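Local coordinates for protein intimin (PDB 1F00) that mediates adhesion of enteropathogenic Escherichia coli, its C-terminal Ig-like and C-type lectin-like domains being the part that probably engages the receptor, at residues E216-F221 against S256-V261; S184-N189 against Y277-K282; V194-A199 against I269-S274; I104-T109 against K222-A227; R139-A144 against G161-S166. All coordinates share one frame; numbering follows the deposited sequence.

Contact 1 of 5, residues E216-F221 against S256-V261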
# COMPACT_ATOMS: atom_id res chain seq x y z
N GLU A 216 -6.81 -14.71 25.08
CA GLU A 216 -6.00 -14.71 23.86
C GLU A 216 -6.83 -14.50 22.59
O GLU A 216 -6.40 -13.78 21.69
CB GLU A 216 -5.17 -16.00 23.75
CG GLU A 216 -4.23 -16.03 22.54
CD GLU A 216 -3.13 -17.09 22.65
OE1 GLU A 216 -3.45 -18.23 23.03
OE2 GLU A 216 -1.96 -16.78 22.35
N LEU A 217 -8.01 -15.11 22.51
CA LEU A 217 -8.86 -14.94 21.34
C LEU A 217 -9.64 -13.63 21.40
O LEU A 217 -9.98 -13.05 20.37
CB LEU A 217 -9.83 -16.12 21.19
CG LEU A 217 -9.20 -17.46 20.77
CD1 LEU A 217 -10.29 -18.47 20.47
CD2 LEU A 217 -8.33 -17.25 19.54
N GLU A 218 -9.92 -13.15 22.61
CA GLU A 218 -10.62 -11.89 22.76
C GLU A 218 -9.78 -10.77 22.14
O GLU A 218 -10.30 -9.85 21.52
CB GLU A 218 -10.87 -11.58 24.23
CG GLU A 218 -11.59 -10.27 24.48
CD GLU A 218 -11.79 -9.99 25.95
OE1 GLU A 218 -12.34 -8.91 26.27
OE2 GLU A 218 -11.41 -10.85 26.78
N ASN A 219 -8.46 -10.86 22.31
CA ASN A 219 -7.58 -9.85 21.74
C ASN A 219 -7.60 -9.93 20.22
O ASN A 219 -7.40 -8.92 19.54
CB ASN A 219 -6.15 -10.01 22.29
CG ASN A 219 -6.01 -9.40 23.68
OD1 ASN A 219 -6.37 -8.24 23.90
ND2 ASN A 219 -5.49 -10.18 24.63
N VAL A 220 -7.86 -11.12 19.69
CA VAL A 220 -7.95 -11.29 18.25
C VAL A 220 -9.19 -10.54 17.74
O VAL A 220 -9.12 -9.79 16.77
CB VAL A 220 -8.08 -12.79 17.88
CG1 VAL A 220 -8.25 -12.94 16.37
CG2 VAL A 220 -6.83 -13.55 18.36
N PHE A 221 -10.32 -10.75 18.41
CA PHE A 221 -11.57 -10.09 18.05
C PHE A 221 -11.41 -8.57 18.21
O PHE A 221 -11.90 -7.79 17.40
CB PHE A 221 -12.71 -10.58 18.95
CG PHE A 221 -14.05 -10.00 18.60
CD1 PHE A 221 -14.86 -10.60 17.65
CD2 PHE A 221 -14.49 -8.82 19.20
CE1 PHE A 221 -16.10 -10.04 17.29
CE2 PHE A 221 -15.72 -8.25 18.85
CZ PHE A 221 -16.52 -8.86 17.89
N SER A 256 -13.51 -24.34 28.14
CA SER A 256 -14.17 -23.09 27.81
C SER A 256 -13.96 -22.84 26.32
O SER A 256 -13.16 -23.52 25.67
CB SER A 256 -13.58 -21.94 28.62
OG SER A 256 -13.94 -22.08 29.99
N THR A 257 -14.70 -21.87 25.80
CA THR A 257 -14.60 -21.51 24.39
C THR A 257 -14.78 -20.01 24.22
O THR A 257 -15.27 -19.31 25.12
CB THR A 257 -15.71 -22.18 23.54
OG1 THR A 257 -16.98 -21.66 23.94
CG2 THR A 257 -15.70 -23.71 23.72
N TYR A 258 -14.37 -19.52 23.06
CA TYR A 258 -14.54 -18.13 22.71
C TYR A 258 -14.94 -18.19 21.25
O TYR A 258 -14.45 -19.04 20.50
CB TYR A 258 -13.25 -17.32 22.87
CG TYR A 258 -13.46 -15.85 22.61
CD1 TYR A 258 -13.95 -15.00 23.61
CD2 TYR A 258 -13.19 -15.30 21.36
CE1 TYR A 258 -14.17 -13.64 23.36
CE2 TYR A 258 -13.41 -13.94 21.10
CZ TYR A 258 -13.90 -13.12 22.10
OH TYR A 258 -14.10 -11.78 21.83
N ASP A 259 -15.85 -17.31 20.84
CA ASP A 259 -16.36 -17.31 19.48
C ASP A 259 -15.80 -16.12 18.71
O ASP A 259 -16.09 -14.97 19.05
CB ASP A 259 -17.89 -17.26 19.55
CG ASP A 259 -18.55 -17.63 18.25
OD1 ASP A 259 -19.58 -18.35 18.30
OD2 ASP A 259 -18.07 -17.19 17.18
N LEU A 260 -15.00 -16.40 17.68
CA LEU A 260 -14.39 -15.34 16.89
C LEU A 260 -15.40 -14.55 16.06
O LEU A 260 -15.03 -13.58 15.39
CB LEU A 260 -13.29 -15.92 15.98
CG LEU A 260 -12.01 -16.33 16.73
CD1 LEU A 260 -11.03 -16.97 15.77
CD2 LEU A 260 -11.39 -15.11 17.40
N VAL A 261 -16.66 -14.96 16.10
CA VAL A 261 -17.71 -14.22 15.39
C VAL A 261 -18.61 -13.53 16.41
O VAL A 261 -18.81 -12.32 16.35
CB VAL A 261 -18.60 -15.13 14.51
CG1 VAL A 261 -19.84 -14.35 14.05
CG2 VAL A 261 -17.82 -15.61 13.28

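Contact 2 of 5, residues S184-N189 against Y277-K282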
# COMPACT_ATOMS: atom_id res chain seq x y z
N SER A 184 1.81 -13.50 16.34
CA SER A 184 0.95 -14.69 16.29
C SER A 184 0.03 -14.73 15.07
O SER A 184 -0.37 -13.69 14.55
CB SER A 184 0.06 -14.75 17.54
OG SER A 184 0.83 -14.91 18.70
N LEU A 185 -0.29 -15.94 14.63
CA LEU A 185 -1.20 -16.17 13.51
C LEU A 185 -2.32 -17.06 14.04
O LEU A 185 -2.06 -18.10 14.64
CB LEU A 185 -0.48 -16.87 12.36
CG LEU A 185 -1.34 -17.14 11.11
CD1 LEU A 185 -1.69 -15.83 10.43
CD2 LEU A 185 -0.57 -18.04 10.15
N ILE A 186 -3.57 -16.65 13.80
CA ILE A 186 -4.75 -17.38 14.27
C ILE A 186 -5.36 -18.17 13.13
O ILE A 186 -5.80 -17.60 12.13
CB ILE A 186 -5.79 -16.38 14.84
CG1 ILE A 186 -5.10 -15.39 15.80
CG2 ILE A 186 -6.89 -17.13 15.56
CD1 ILE A 186 -4.37 -16.06 16.96
N VAL A 187 -5.41 -19.49 13.27
CA VAL A 187 -5.93 -20.34 12.21
C VAL A 187 -7.15 -21.20 12.58
O VAL A 187 -7.00 -22.29 13.11
CB VAL A 187 -4.82 -21.28 11.69
CG1 VAL A 187 -5.35 -22.17 10.57
CG2 VAL A 187 -3.63 -20.44 11.20
N PRO A 188 -8.36 -20.70 12.30
CA PRO A 188 -9.58 -21.45 12.61
C PRO A 188 -9.77 -22.54 11.55
O PRO A 188 -9.61 -22.28 10.35
CB PRO A 188 -10.69 -20.40 12.51
CG PRO A 188 -9.98 -19.09 12.67
CD PRO A 188 -8.69 -19.32 11.92
N ASN A 189 -10.09 -23.76 11.98
CA ASN A 189 -10.33 -24.86 11.06
C ASN A 189 -11.85 -25.04 11.00
O ASN A 189 -12.45 -25.73 11.83
CB ASN A 189 -9.61 -26.11 11.57
CG ASN A 189 -8.08 -25.94 11.61
OD1 ASN A 189 -7.41 -26.03 10.57
ND2 ASN A 189 -7.53 -25.67 12.80
N TYR A 277 -14.88 -25.66 17.28
CA TYR A 277 -13.91 -25.74 16.20
C TYR A 277 -12.51 -25.67 16.77
O TYR A 277 -12.30 -25.15 17.86
CB TYR A 277 -14.10 -24.58 15.22
CG TYR A 277 -15.39 -24.66 14.44
CD1 TYR A 277 -16.52 -23.96 14.85
CD2 TYR A 277 -15.49 -25.49 13.32
CE1 TYR A 277 -17.72 -24.07 14.15
CE2 TYR A 277 -16.69 -25.61 12.62
CZ TYR A 277 -17.80 -24.90 13.04
OH TYR A 277 -18.98 -25.02 12.35
N ALA A 278 -11.55 -26.21 16.02
CA ALA A 278 -10.17 -26.17 16.45
C ALA A 278 -9.55 -24.93 15.83
O ALA A 278 -9.43 -24.83 14.60
CB ALA A 278 -9.43 -27.43 16.00
N THR A 279 -9.20 -23.97 16.67
CA THR A 279 -8.56 -22.75 16.21
C THR A 279 -7.15 -22.79 16.78
O THR A 279 -6.96 -22.84 17.99
CB THR A 279 -9.30 -21.48 16.69
OG1 THR A 279 -10.52 -21.34 15.95
CG2 THR A 279 -8.45 -20.23 16.46
N CYS A 280 -6.17 -22.80 15.89
CA CYS A 280 -4.77 -22.88 16.28
C CYS A 280 -4.08 -21.52 16.31
O CYS A 280 -4.36 -20.64 15.49
CB CYS A 280 -4.03 -23.82 15.32
SG CYS A 280 -2.26 -23.98 15.62
N VAL A 281 -3.16 -21.35 17.26
CA VAL A 281 -2.39 -20.13 17.40
C VAL A 281 -0.95 -20.50 17.04
O VAL A 281 -0.33 -21.32 17.72
CB VAL A 281 -2.42 -19.59 18.84
CG1 VAL A 281 -1.64 -18.28 18.92
CG2 VAL A 281 -3.87 -19.37 19.28
N LYS A 282 -0.43 -19.90 15.97
CA LYS A 282 0.92 -20.16 15.48
C LYS A 282 1.85 -18.95 15.63
O LYS A 282 3.07 -19.16 15.81
CB LYS A 282 0.88 -20.55 14.00
CG LYS A 282 0.43 -21.97 13.72
CD LYS A 282 0.05 -22.15 12.25
CE LYS A 282 1.13 -21.65 11.30
NZ LYS A 282 2.39 -22.43 11.36
OXT LYS A 282 1.35 -17.81 15.55
O HOH W 1 -12.10 -27.67 13.65

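Contact 3 of 5, residues V194-A199 against I269-S274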
# COMPACT_ATOMS: atom_id res chain seq x y z
N VAL A 194 -14.86 -30.39 16.38
CA VAL A 194 -14.14 -31.57 16.85
C VAL A 194 -14.10 -31.61 18.37
O VAL A 194 -14.44 -30.62 19.04
CB VAL A 194 -12.69 -31.56 16.31
CG1 VAL A 194 -12.71 -31.65 14.80
CG2 VAL A 194 -11.96 -30.29 16.77
N THR A 195 -13.70 -32.74 18.93
CA THR A 195 -13.61 -32.84 20.39
C THR A 195 -12.40 -32.01 20.81
O THR A 195 -11.58 -31.62 19.99
CB THR A 195 -13.38 -34.29 20.86
OG1 THR A 195 -12.07 -34.72 20.45
CG2 THR A 195 -14.43 -35.22 20.27
N TYR A 196 -12.30 -31.74 22.11
CA TYR A 196 -11.19 -30.97 22.63
C TYR A 196 -9.86 -31.67 22.32
O TYR A 196 -8.92 -31.05 21.85
CB TYR A 196 -11.35 -30.77 24.15
CG TYR A 196 -10.16 -30.12 24.82
CD1 TYR A 196 -9.07 -30.89 25.23
CD2 TYR A 196 -10.09 -28.74 25.01
CE1 TYR A 196 -7.95 -30.31 25.82
CE2 TYR A 196 -8.97 -28.14 25.59
CZ TYR A 196 -7.90 -28.93 25.99
OH TYR A 196 -6.80 -28.36 26.56
N ASN A 197 -9.79 -32.98 22.57
CA ASN A 197 -8.55 -33.71 22.30
C ASN A 197 -8.16 -33.68 20.83
O ASN A 197 -6.97 -33.57 20.51
CB ASN A 197 -8.65 -35.16 22.79
CG ASN A 197 -8.51 -35.27 24.30
OD1 ASN A 197 -7.69 -34.58 24.91
ND2 ASN A 197 -9.30 -36.15 24.91
N ASP A 198 -9.14 -33.76 19.94
CA ASP A 198 -8.83 -33.72 18.52
C ASP A 198 -8.32 -32.33 18.14
O ASP A 198 -7.51 -32.19 17.23
CB ASP A 198 -10.04 -34.07 17.67
CG ASP A 198 -10.29 -35.56 17.60
OD1 ASP A 198 -9.36 -36.33 17.91
OD2 ASP A 198 -11.41 -35.97 17.23
N ALA A 199 -8.80 -31.31 18.85
CA ALA A 199 -8.37 -29.94 18.58
C ALA A 199 -6.92 -29.78 19.00
O ALA A 199 -6.13 -29.14 18.31
CB ALA A 199 -9.25 -28.96 19.34
N ILE A 269 -18.13 -26.57 28.91
CA ILE A 269 -18.52 -27.27 27.69
C ILE A 269 -17.90 -28.67 27.72
O ILE A 269 -16.70 -28.81 27.93
CB ILE A 269 -18.03 -26.49 26.44
CG1 ILE A 269 -18.55 -25.05 26.50
CG2 ILE A 269 -18.54 -27.16 25.17
CD1 ILE A 269 -20.06 -24.94 26.46
N LYS A 270 -18.72 -29.70 27.55
CA LYS A 270 -18.23 -31.08 27.59
C LYS A 270 -17.13 -31.27 26.55
O LYS A 270 -17.36 -31.10 25.35
CB LYS A 270 -19.38 -32.06 27.33
CG LYS A 270 -19.09 -33.47 27.81
CD LYS A 270 -20.31 -34.38 27.65
CE LYS A 270 -20.17 -35.62 28.51
NZ LYS A 270 -18.83 -36.27 28.33
N ALA A 271 -15.94 -31.64 27.01
CA ALA A 271 -14.77 -31.81 26.16
C ALA A 271 -14.74 -33.04 25.26
O ALA A 271 -14.13 -33.02 24.18
CB ALA A 271 -13.50 -31.79 27.02
N SER A 272 -15.39 -34.12 25.68
CA SER A 272 -15.39 -35.35 24.90
C SER A 272 -16.35 -35.33 23.72
O SER A 272 -16.48 -36.33 23.01
CB SER A 272 -15.73 -36.55 25.80
OG SER A 272 -17.04 -36.44 26.32
N GLU A 273 -17.01 -34.20 23.50
CA GLU A 273 -17.95 -34.05 22.39
C GLU A 273 -17.41 -33.02 21.39
O GLU A 273 -16.59 -32.18 21.74
CB GLU A 273 -19.31 -33.56 22.88
CG GLU A 273 -19.89 -34.36 24.04
CD GLU A 273 -21.34 -33.98 24.30
OE1 GLU A 273 -21.64 -32.77 24.38
OE2 GLU A 273 -22.18 -34.90 24.43
N SER A 274 -17.88 -33.09 20.14
CA SER A 274 -17.43 -32.14 19.12
C SER A 274 -18.29 -30.88 19.21
O SER A 274 -19.13 -30.59 18.36
CB SER A 274 -17.55 -32.78 17.73
OG SER A 274 -18.83 -33.35 17.54
O HOH W 2 -11.65 -34.51 24.17

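Contact 4 of 5, residues I104-T109 against K222-A227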
# COMPACT_ATOMS: atom_id res chain seq x y z
N ILE A 104 -4.00 2.37 8.35
CA ILE A 104 -4.35 1.13 7.67
C ILE A 104 -5.71 0.74 8.24
O ILE A 104 -5.90 0.69 9.46
CB ILE A 104 -3.29 0.05 7.94
CG1 ILE A 104 -1.98 0.47 7.28
CG2 ILE A 104 -3.77 -1.29 7.42
CD1 ILE A 104 -0.80 -0.45 7.54
N GLU A 105 -6.65 0.46 7.34
CA GLU A 105 -8.01 0.13 7.74
C GLU A 105 -8.40 -1.35 7.86
O GLU A 105 -8.26 -2.12 6.92
CB GLU A 105 -8.98 0.82 6.77
CG GLU A 105 -10.44 0.44 6.95
CD GLU A 105 -11.33 1.05 5.90
OE1 GLU A 105 -11.03 0.90 4.70
OE2 GLU A 105 -12.34 1.68 6.27
N ILE A 106 -8.88 -1.72 9.04
CA ILE A 106 -9.34 -3.08 9.30
C ILE A 106 -10.65 -3.21 8.53
O ILE A 106 -11.64 -2.55 8.86
CB ILE A 106 -9.63 -3.30 10.80
CG1 ILE A 106 -8.38 -2.95 11.62
CG2 ILE A 106 -10.08 -4.74 11.04
CD1 ILE A 106 -7.19 -3.82 11.31
N VAL A 107 -10.67 -4.08 7.52
CA VAL A 107 -11.84 -4.25 6.68
C VAL A 107 -13.15 -4.58 7.41
O VAL A 107 -14.21 -4.06 7.07
CB VAL A 107 -11.58 -5.33 5.59
CG1 VAL A 107 -12.87 -5.70 4.86
CG2 VAL A 107 -10.56 -4.80 4.59
N GLY A 108 -13.07 -5.43 8.43
CA GLY A 108 -14.28 -5.79 9.15
C GLY A 108 -14.89 -4.73 10.04
O GLY A 108 -16.12 -4.67 10.18
N THR A 109 -14.05 -3.88 10.63
CA THR A 109 -14.51 -2.85 11.56
C THR A 109 -14.40 -1.40 11.11
O THR A 109 -15.09 -0.52 11.64
CB THR A 109 -13.77 -2.97 12.89
OG1 THR A 109 -12.38 -2.66 12.68
CG2 THR A 109 -13.88 -4.39 13.43
N LYS A 222 -10.70 -8.17 19.26
CA LYS A 222 -10.45 -6.76 19.53
C LYS A 222 -9.79 -6.08 18.32
O LYS A 222 -10.15 -4.97 17.93
CB LYS A 222 -9.54 -6.62 20.75
CG LYS A 222 -9.24 -5.19 21.16
CD LYS A 222 -8.24 -5.14 22.32
CE LYS A 222 -8.71 -5.99 23.51
NZ LYS A 222 -10.06 -5.60 24.00
N ALA A 223 -8.83 -6.77 17.72
CA ALA A 223 -8.13 -6.21 16.58
C ALA A 223 -8.87 -6.35 15.25
O ALA A 223 -8.88 -5.41 14.45
CB ALA A 223 -6.74 -6.85 16.46
N TRP A 224 -9.49 -7.50 15.01
CA TRP A 224 -10.17 -7.74 13.74
C TRP A 224 -11.69 -7.68 13.70
O TRP A 224 -12.27 -7.57 12.62
CB TRP A 224 -9.72 -9.09 13.18
CG TRP A 224 -8.26 -9.14 12.98
CD1 TRP A 224 -7.32 -9.57 13.88
CD2 TRP A 224 -7.54 -8.64 11.85
NE1 TRP A 224 -6.05 -9.37 13.37
CE2 TRP A 224 -6.16 -8.80 12.13
CE3 TRP A 224 -7.93 -8.08 10.63
CZ2 TRP A 224 -5.17 -8.40 11.23
CZ3 TRP A 224 -6.94 -7.68 9.74
CH2 TRP A 224 -5.57 -7.85 10.04
N GLY A 225 -12.34 -7.75 14.85
CA GLY A 225 -13.80 -7.75 14.85
C GLY A 225 -14.32 -9.11 14.40
O GLY A 225 -13.53 -10.03 14.19
N ALA A 226 -15.63 -9.23 14.24
CA ALA A 226 -16.25 -10.49 13.82
C ALA A 226 -15.55 -11.10 12.59
O ALA A 226 -15.50 -10.48 11.53
CB ALA A 226 -17.73 -10.27 13.53
N ALA A 227 -15.04 -12.32 12.74
CA ALA A 227 -14.33 -13.00 11.66
C ALA A 227 -15.09 -13.17 10.35
O ALA A 227 -14.48 -13.13 9.28
CB ALA A 227 -13.84 -14.36 12.14
O HOH W 3 -10.65 -3.47 14.44

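Contact 5 of 5, residues R139-A144 against G161-S166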
# COMPACT_ATOMS: atom_id res chain seq x y z
N ARG A 139 1.01 -4.30 -5.64
CA ARG A 139 1.67 -5.59 -5.74
C ARG A 139 2.29 -5.95 -4.41
O ARG A 139 2.51 -5.09 -3.56
CB ARG A 139 2.76 -5.57 -6.82
CG ARG A 139 4.01 -4.76 -6.45
CD ARG A 139 5.09 -4.91 -7.54
NE ARG A 139 6.39 -4.39 -7.14
CZ ARG A 139 6.77 -3.12 -7.24
NH1 ARG A 139 5.93 -2.20 -7.71
NH2 ARG A 139 8.00 -2.76 -6.88
N SER A 140 2.56 -7.24 -4.23
CA SER A 140 3.18 -7.73 -3.01
C SER A 140 4.46 -8.42 -3.41
O SER A 140 4.47 -9.18 -4.38
CB SER A 140 2.28 -8.73 -2.29
OG SER A 140 3.01 -9.36 -1.24
N ALA A 141 5.54 -8.17 -2.68
CA ALA A 141 6.82 -8.79 -2.97
C ALA A 141 6.75 -10.30 -2.69
O ALA A 141 7.53 -11.08 -3.23
CB ALA A 141 7.92 -8.14 -2.13
N ASN A 142 5.82 -10.71 -1.83
CA ASN A 142 5.66 -12.12 -1.50
C ASN A 142 4.21 -12.46 -1.16
O ASN A 142 3.83 -12.42 0.01
CB ASN A 142 6.56 -12.51 -0.33
CG ASN A 142 6.60 -14.01 -0.09
OD1 ASN A 142 5.79 -14.76 -0.65
ND2 ASN A 142 7.52 -14.46 0.75
N PRO A 143 3.40 -12.79 -2.17
CA PRO A 143 1.98 -13.14 -1.99
C PRO A 143 1.72 -14.32 -1.05
O PRO A 143 0.59 -14.55 -0.65
CB PRO A 143 1.52 -13.43 -3.42
CG PRO A 143 2.38 -12.52 -4.23
CD PRO A 143 3.73 -12.72 -3.60
N ALA A 144 2.77 -15.06 -0.70
CA ALA A 144 2.61 -16.20 0.20
C ALA A 144 2.41 -15.69 1.62
O ALA A 144 1.71 -16.30 2.43
CB ALA A 144 3.85 -17.11 0.15
N GLY A 161 5.41 -13.72 8.46
CA GLY A 161 6.61 -13.33 7.75
C GLY A 161 6.57 -11.85 7.48
O GLY A 161 5.62 -11.17 7.85
N THR A 162 7.61 -11.35 6.82
CA THR A 162 7.70 -9.94 6.50
C THR A 162 7.86 -9.78 4.99
O THR A 162 8.62 -10.51 4.35
CB THR A 162 8.88 -9.27 7.24
OG1 THR A 162 8.99 -7.90 6.83
CG2 THR A 162 10.18 -9.99 6.94
N THR A 163 7.12 -8.84 4.43
CA THR A 163 7.21 -8.58 3.00
C THR A 163 6.85 -7.11 2.80
O THR A 163 6.63 -6.38 3.76
CB THR A 163 6.25 -9.51 2.20
OG1 THR A 163 6.55 -9.40 0.80
CG2 THR A 163 4.79 -9.12 2.44
N THR A 164 6.79 -6.68 1.55
CA THR A 164 6.45 -5.29 1.29
C THR A 164 5.32 -5.19 0.27
O THR A 164 5.23 -6.00 -0.65
CB THR A 164 7.68 -4.52 0.75
OG1 THR A 164 8.23 -5.22 -0.38
CG2 THR A 164 8.75 -4.38 1.83
N ILE A 165 4.45 -4.21 0.48
CA ILE A 165 3.35 -3.96 -0.45
C ILE A 165 3.73 -2.66 -1.12
O ILE A 165 4.05 -1.68 -0.45
CB ILE A 165 2.00 -3.77 0.27
CG1 ILE A 165 1.66 -5.01 1.10
CG2 ILE A 165 0.89 -3.47 -0.75
CD1 ILE A 165 1.63 -6.30 0.28
N SER A 166 3.73 -2.66 -2.45
CA SER A 166 4.10 -1.48 -3.21
C SER A 166 2.96 -1.00 -4.10
O SER A 166 2.17 -1.79 -4.60
CB SER A 166 5.32 -1.78 -4.10
OG SER A 166 6.47 -2.11 -3.33
O HOH W 4 3.11 -2.19 -7.94
O HOH W 5 9.09 -12.05 2.19

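Contact 1 of 5, residues E216-F221 against S256-V261
Tyr258 sets its ring against Leu217 and Glu218 of helix 214-224, with CG anti to the backbone N (chi1 -176°). Over one face of the ring lies the backbone of Glu218, whose CA is 3.6 Å from Tyr258 CZ; the Glu218 side chain crosses the tyrosine at about a right angle and its extended chain leads the carboxylate away. The Leu217 and Tyr258 side chains run alongside in opposite senses, Leu217 CB 3.5 Å from Tyr258 CD2. Phe221 is likewise set crosswise to the tyrosine, its CB near the ring edge and 3.4 Å from Tyr258 OH. The edge of the Phe221 ring is turned to a carbonyl, CD1 lying 3.7 Å from Leu260 O in the ring plane. Farther along, Leu260 CD2 meets Val220 CG1 at 4.0 Å, and both residues also pack on Ile186. At the strand end, Asp259 OD2 accepts from Val261 N, an Asx turn. Helix segment 216-221 and strand segment 256-259 run nearly parallel, 4° apart, in the C-type lectin-like domain. No hydrogen bond crosses between the segments: the helix meets the strand and the loop after it by apolar packing and ring-edge contact with a carbonyl.

Contact 2 of 5, residues S184-N189 against Y277-K282
Tyr277 brings ring atom CD2 to 3.4 Å from Asn189 O, and the same carbonyl accepts a hydrogen bond from a water that in turn accepts from Ala278 N, bridging the two strands. Ala278 O is gripped twice by one residue: Asn189 N and Asn189 ND2 reach it from opposite faces of its plane, ND2 at 2.7 Å and 46° above that plane. Asn189 CG lies anti to the carbonyl carbon, beside the backbone N (chi1 -64°), and with chi2 -78° ND2 reaches the same oxygen as N. Thr279 pairs with Pro188 and shares a face with Ile186; its CG2 is 3.6 Å from Ile186 CG2, while OG1 lies 3.6 Å from Pro188 CB and bonds to Ser241 OG. Strand 184-190 lies between 118-120, parallel to it, and 276-281, antiparallel; such pairing of an early strand with the last is consistent with the C-type lectin-like fold. On the other face from Thr279, Cys280 is in a hydrogen-bonded pair with Val187: Val187 N to Cys280 O is 2.7 Å, and Cys280 N returns the bond to Val187 O. Val281 lies side by side with Ile186, CG1 4.0 Å from Ile186 CD1. Lys282 ends the chain, its N giving a nearly straight bond to Leu185 O while its terminal OXT receives Leu185 N at 2.7 Å; the other carboxylate oxygen, O, bonds to Lys160 NZ.

Contact 3 of 5, residues V194-A199 against I269-S274
Thr195 holds OG1 between its backbone N and carbonyl carbon (chi1 68°), where it accepts from Asp198 N at 3.1 Å and caps the helix that follows; the same torsion leaves CG2 anti to the carbonyl carbon, 3.6 Å from Ser272 O. In Tyr196, CG is anti to the backbone N (chi1 173°) and the side-chain end leads away; CB lies 3.7 Å from Ala271 CB. The single direct hydrogen bond between the segments runs from Tyr196 N to Ala271 O, 3.0 Å long, nearly straight and in the carbonyl plane. A water adds a second grip on this oxygen, donating to Ala271 O and accepting from Asn197 N, so two early amides of the helix reach the one carbonyl, one directly and one through water. Two CA-H...O contacts continue the pairing on the Val194 side: Thr195 CA is 3.3 Å from Glu273 O, and Ser274 CA is 3.4 Å from Val194 O. Lys270 to Glu273 form a type I beta turn, across which Lys270 NZ donates to Ser272 OG. The contact joins the start of helix 196-205 to the turn leaving strand 263-270, near the surface of the lectin-like domain; Tyr196 OH bonds to Gln245 N, and Ala199 packs on Trp242 of strand 240-242.

Contact 4 of 5, residues I104-T109 against K222-A227
Ala223 O accepts a hydrogen bond from a water 2.6 Å away, and that water also lies 2.6 Å from Thr109 OG1, so a single water ties the loop after strand 104-106 to the end of helix 214-224. Thr109 OG1 stands between its backbone N and carbonyl carbon (chi1 66°) and also bonds to Val111 N; the methyl CG2 is thereby turned to the helix end, 3.6 Å from Gly225 CA and 3.7 Å from Trp224 O. Gly225 is where the chain leaves helical geometry, with a positive phi of 75°. Ile106 supplies the apolar half of the contact. Its side chain lies crosswise to that of Trp224: CD1 sits over one face of the indole, offset toward the rim, and CG2 is 4.0 Å from Trp224 CE3. The same CG2 is 3.7 Å from Ala223 O. The indole is fixed at its other end by a bond from Trp224 NE1 to Val118 O, while Tyr230 OH bonds to both Trp224 O and Gly108 N. Strand 104-106 pairs with 124-130 of the group 2 Ig-like domain, so the contact joins that domain to the lectin-like domain. With no direct hydrogen bond between the segments, the junction combines a methyl-on-indole contact with polar links made through one bridging water and the Tyr230 hydroxyl.

Contact 5 of 5, residues R139-A144 against G161-S166
Two neighbouring strands of the three-stranded antiparallel sheet in the group 2 bacterial Ig-like domain meet here, 136-140 at the sheet's margin and 163-169 in its middle. Arg139 and Ser166 form a hydrogen-bonded pair: Arg139 N donates to Ser166 O at 3.0 Å, and Ser166 N to Arg139 O at 2.9 Å. Ser140 and Ile165 follow as a non-hydrogen-bonded pair, and beyond them Ala141 N gives a bond to Thr164 O that lies nearly along the C=O axis. On one face of the sheet the arginine folds over its partner. Its CG lies between the backbone N and the carbonyl carbon (chi1 72°), 4.0 Å from Ser166 CB, and the chain runs extended to NE; the flat guanidinium then covers Ser166 CB, which sits 3.6 Å above its plane and over its centre. Arg139 NH1 also donates to a water that makes a weak bond to Ser166 O. On the opposite face Ser140 CB meets Ile165 CD1 at 3.6 Å. Ser140 OG accepts from Asn142 N as an ST turn and bonds to Ala146 O as well, where the chain leaves the strand. Asn142 OD1 then accepts from Ala144 N, an Asx turn, and ND2 reaches Thr162 O through a water. Thr163 OG1 packs against Asn142 CB at 3.3 Å. Backbone bonds hold the strands where they pair; beyond the paired residues the water between Asn142 ND2 and Thr162 O links the segments, while ST and Asx turns shape 139-144. The guanidinium meets Ser166 CB by its face, while NH1 donates to a water.

Contacts 1, 2 and 3 all belong to the lectin-like domain and touch in turn. Contact 1 rests on contact 2 through Val220 CG2 and Ile186 CG1, 3.6 Å apart, and contact 2 meets contact 3 where Ala278 CB and Ala199 CB are 3.7 Å apart. Contacts 1 and 4 share helix 214-224, and a probable hydrogen bond between Leu260 O and Ala227 N links them. Contact 4 sets the end of this helix against the group 2 Ig-like domain, which also holds contact 5; the centres of contacts 4 and 5 are about 20 Å apart. Contact 3 lies farthest from contact 5, about 37 Å between centres. Along the chain, contact 1 is nested inside the loop closed by contact 3, itself nested inside contact 2.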